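PDB 7CHU: putative pectin lyase, which serves as the tailspike of a thermophilic bacteriophage and probably binds or cleaves host surface polysaccharide. Local coordinates for residues D440-N452 / V461-G473. Numbering follows the deposited sequence.
Sequences DNTVDGVAFVGAN and VTLTTLLNVTLDG
N468 reaches across to D444, in the loop that leads into strand 446-451, at the open end of a β hairpin. From CB, which lies 3.8 Å from D444 O, the N468 side chain keeps CG beside its own backbone N (chi1 -66°), and this turns the amide towards the loop at D444. ND2 then does two jobs: its 2.8 Å bond to D444 O lies in the carbonyl plane, on a lone pair, and a water accepts from the same nitrogen, while A447 CB packs against it at 3.5 Å. The other amide atom, OD1, takes a hydrogen bond from K477, so both ends of the group are held and its rotation is fixed. Strands 446-451 and 464-469 run antiparallel, and a classic β bulge interrupts their ladder: L466 and L467 both face F448, whose O accepts from L466 N and whose N donates to L467 O, 2.9 Å away. F448 and L467 point the same way, side by side, with L467 CD2 3.6 Å from ring atom CD1 and V469 CG2 near the ring plane at the edge. On this face F448 packs on F448 of both other subunits, so this side of the hairpin lies in the interface between the three chains, C-terminal to the parallel β-helix. On the other face V449 CG2 meets L463 CD1 at 4.1 Å, and F414 of strand 410-415 touches both residues.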
# COMPACT_ATOMS: atom_id res chain seq x y z
N ASP A 440 25.35 28.04 12.88
CA ASP A 440 25.42 29.03 11.82
C ASP A 440 25.52 30.44 12.41
O ASP A 440 24.85 31.39 11.97
CB ASP A 440 24.27 28.90 10.81
CG ASP A 440 22.89 28.79 11.44
OD1 ASP A 440 22.68 29.35 12.53
OD2 ASP A 440 22.01 28.13 10.81
N ASN A 441 26.37 30.59 13.42
CA ASN A 441 26.74 31.89 13.94
C ASN A 441 28.24 31.89 14.22
O ASN A 441 28.84 30.84 14.49
CB ASN A 441 25.91 32.27 15.19
CG ASN A 441 26.24 31.44 16.42
OD1 ASN A 441 27.29 31.62 17.05
ND2 ASN A 441 25.33 30.56 16.79
N THR A 442 28.85 33.08 14.11
CA THR A 442 30.31 33.21 14.13
C THR A 442 30.92 33.02 15.51
O THR A 442 32.13 32.82 15.61
CB THR A 442 30.72 34.60 13.63
OG1 THR A 442 30.06 35.57 14.43
CG2 THR A 442 30.34 34.80 12.17
N VAL A 443 30.12 33.14 16.58
CA VAL A 443 30.63 32.87 17.92
C VAL A 443 30.85 31.37 18.14
O VAL A 443 31.88 30.95 18.68
CB VAL A 443 29.67 33.47 18.97
CG1 VAL A 443 30.22 33.25 20.36
CG2 VAL A 443 29.47 34.96 18.73
N ASP A 444 29.89 30.53 17.73
CA ASP A 444 29.97 29.09 18.02
C ASP A 444 30.81 28.32 17.01
O ASP A 444 31.59 27.44 17.40
CB ASP A 444 28.57 28.48 18.03
CG ASP A 444 27.70 29.03 19.13
OD1 ASP A 444 28.27 29.42 20.18
OD2 ASP A 444 26.46 29.03 18.95
N GLY A 445 30.63 28.60 15.72
CA GLY A 445 31.29 27.83 14.69
C GLY A 445 31.01 26.35 14.88
O GLY A 445 29.89 25.94 15.23
N VAL A 446 32.05 25.53 14.73
CA VAL A 446 31.99 24.11 15.05
C VAL A 446 32.47 23.95 16.49
O VAL A 446 33.60 24.33 16.81
CB VAL A 446 32.86 23.29 14.10
CG1 VAL A 446 32.77 21.80 14.46
CG2 VAL A 446 32.44 23.52 12.61
N ALA A 447 31.61 23.40 17.36
CA ALA A 447 31.94 23.27 18.78
C ALA A 447 31.99 21.81 19.21
O ALA A 447 31.24 20.96 18.72
CB ALA A 447 30.93 24.02 19.66
N PHE A 448 32.90 21.53 20.14
CA PHE A 448 33.08 20.22 20.76
C PHE A 448 32.68 20.34 22.22
O PHE A 448 33.12 21.27 22.91
CB PHE A 448 34.54 19.78 20.64
CG PHE A 448 35.00 19.61 19.23
CD1 PHE A 448 35.25 20.72 18.42
CD2 PHE A 448 35.13 18.33 18.68
CE1 PHE A 448 35.65 20.56 17.11
CE2 PHE A 448 35.54 18.15 17.36
CZ PHE A 448 35.81 19.28 16.58
N VAL A 449 31.85 19.40 22.69
CA VAL A 449 31.18 19.51 23.98
C VAL A 449 31.31 18.18 24.70
O VAL A 449 31.47 17.13 24.07
CB VAL A 449 29.68 19.90 23.84
CG1 VAL A 449 29.54 21.34 23.33
CG2 VAL A 449 28.95 18.94 22.91
N GLY A 450 31.28 18.23 26.03
CA GLY A 450 31.32 17.01 26.82
C GLY A 450 30.89 17.22 28.26
O GLY A 450 30.77 18.35 28.74
N ALA A 451 30.67 16.10 28.95
CA ALA A 451 30.23 16.11 30.33
C ALA A 451 30.63 14.79 30.99
O ALA A 451 30.70 13.74 30.33
CB ALA A 451 28.71 16.32 30.45
N ASN A 452 30.91 14.86 32.29
CA ASN A 452 31.20 13.64 33.02
C ASN A 452 29.94 12.78 33.20
O ASN A 452 28.81 13.25 33.08
CB ASN A 452 31.79 13.95 34.40
CG ASN A 452 33.27 14.16 34.35
OD1 ASN A 452 33.77 15.23 34.69
ND2 ASN A 452 33.99 13.15 33.91
N VAL A 461 22.30 17.12 32.57
CA VAL A 461 23.72 17.45 32.69
C VAL A 461 24.01 18.80 32.02
O VAL A 461 23.22 19.31 31.22
CB VAL A 461 24.61 16.35 32.08
CG1 VAL A 461 24.42 15.04 32.82
CG2 VAL A 461 24.32 16.17 30.57
N THR A 462 25.16 19.36 32.38
CA THR A 462 25.69 20.57 31.77
C THR A 462 26.76 20.18 30.78
O THR A 462 27.64 19.38 31.10
CB THR A 462 26.27 21.50 32.85
OG1 THR A 462 25.19 22.02 33.62
CG2 THR A 462 27.04 22.65 32.22
N LEU A 463 26.67 20.70 29.56
CA LEU A 463 27.68 20.43 28.55
C LEU A 463 28.76 21.51 28.60
O LEU A 463 28.46 22.71 28.56
CB LEU A 463 27.06 20.35 27.15
CG LEU A 463 26.23 19.08 26.93
CD1 LEU A 463 25.79 18.98 25.47
CD2 LEU A 463 27.00 17.82 27.35
N THR A 464 30.01 21.07 28.73
CA THR A 464 31.18 21.95 28.75
C THR A 464 31.72 22.10 27.34
O THR A 464 31.96 21.10 26.65
CB THR A 464 32.26 21.36 29.66
OG1 THR A 464 31.73 21.19 30.97
CG2 THR A 464 33.49 22.28 29.74
N THR A 465 31.90 23.34 26.89
CA THR A 465 32.49 23.55 25.58
C THR A 465 33.99 23.33 25.68
O THR A 465 34.66 23.96 26.51
CB THR A 465 32.18 24.96 25.07
OG1 THR A 465 30.77 25.13 24.91
CG2 THR A 465 32.85 25.20 23.72
N LEU A 466 34.52 22.44 24.85
CA LEU A 466 35.94 22.12 24.89
C LEU A 466 36.76 22.84 23.84
O LEU A 466 37.96 23.06 24.04
CB LEU A 466 36.13 20.60 24.72
CG LEU A 466 35.27 19.81 25.71
CD1 LEU A 466 35.23 18.30 25.36
CD2 LEU A 466 35.80 20.03 27.10
N LEU A 467 36.15 23.20 22.72
CA LEU A 467 36.88 23.67 21.55
C LEU A 467 35.86 24.28 20.60
O LEU A 467 34.78 23.72 20.41
CB LEU A 467 37.63 22.51 20.88
CG LEU A 467 38.29 22.79 19.52
CD1 LEU A 467 39.46 23.75 19.74
CD2 LEU A 467 38.77 21.51 18.81
N ASN A 468 36.19 25.44 20.04
CA ASN A 468 35.42 26.05 18.96
C ASN A 468 36.33 26.23 17.76
O ASN A 468 37.47 26.68 17.91
CB ASN A 468 34.82 27.41 19.36
CG ASN A 468 33.78 27.29 20.44
OD1 ASN A 468 34.10 27.39 21.63
ND2 ASN A 468 32.52 27.12 20.05
N VAL A 469 35.84 25.89 16.59
CA VAL A 469 36.55 26.16 15.35
C VAL A 469 35.72 27.21 14.63
O VAL A 469 34.58 26.94 14.25
CB VAL A 469 36.74 24.90 14.51
CG1 VAL A 469 37.32 25.24 13.13
CG2 VAL A 469 37.64 23.91 15.26
N THR A 470 36.25 28.43 14.51
CA THR A 470 35.49 29.50 13.87
C THR A 470 36.30 30.14 12.75
O THR A 470 37.44 29.77 12.46
CB THR A 470 35.04 30.56 14.89
OG1 THR A 470 36.12 31.45 15.21
CG2 THR A 470 34.51 29.90 16.15
N LEU A 471 35.70 31.15 12.12
CA LEU A 471 36.33 31.85 11.02
C LEU A 471 37.52 32.67 11.47
O LEU A 471 38.36 33.02 10.64
CB LEU A 471 35.33 32.78 10.32
CG LEU A 471 34.34 32.05 9.41
CD1 LEU A 471 33.10 32.92 9.20
CD2 LEU A 471 34.98 31.70 8.08
N ASP A 472 37.64 32.97 12.76
CA ASP A 472 38.76 33.79 13.19
C ASP A 472 39.70 33.07 14.15
O ASP A 472 40.71 33.65 14.55
CB ASP A 472 38.25 35.11 13.79
CG ASP A 472 37.27 34.92 14.92
OD1 ASP A 472 37.39 33.96 15.72
OD2 ASP A 472 36.35 35.76 15.02
N GLY A 473 39.43 31.81 14.50
CA GLY A 473 40.45 31.05 15.20
C GLY A 473 40.05 29.65 15.64
O GLY A 473 38.86 29.31 15.67
O HOH W 1 33.55 32.89 12.94
O HOH W 2 34.64 33.71 16.27
O HOH W 3 30.06 27.06 21.69
O HOH W 4 30.07 19.63 31.85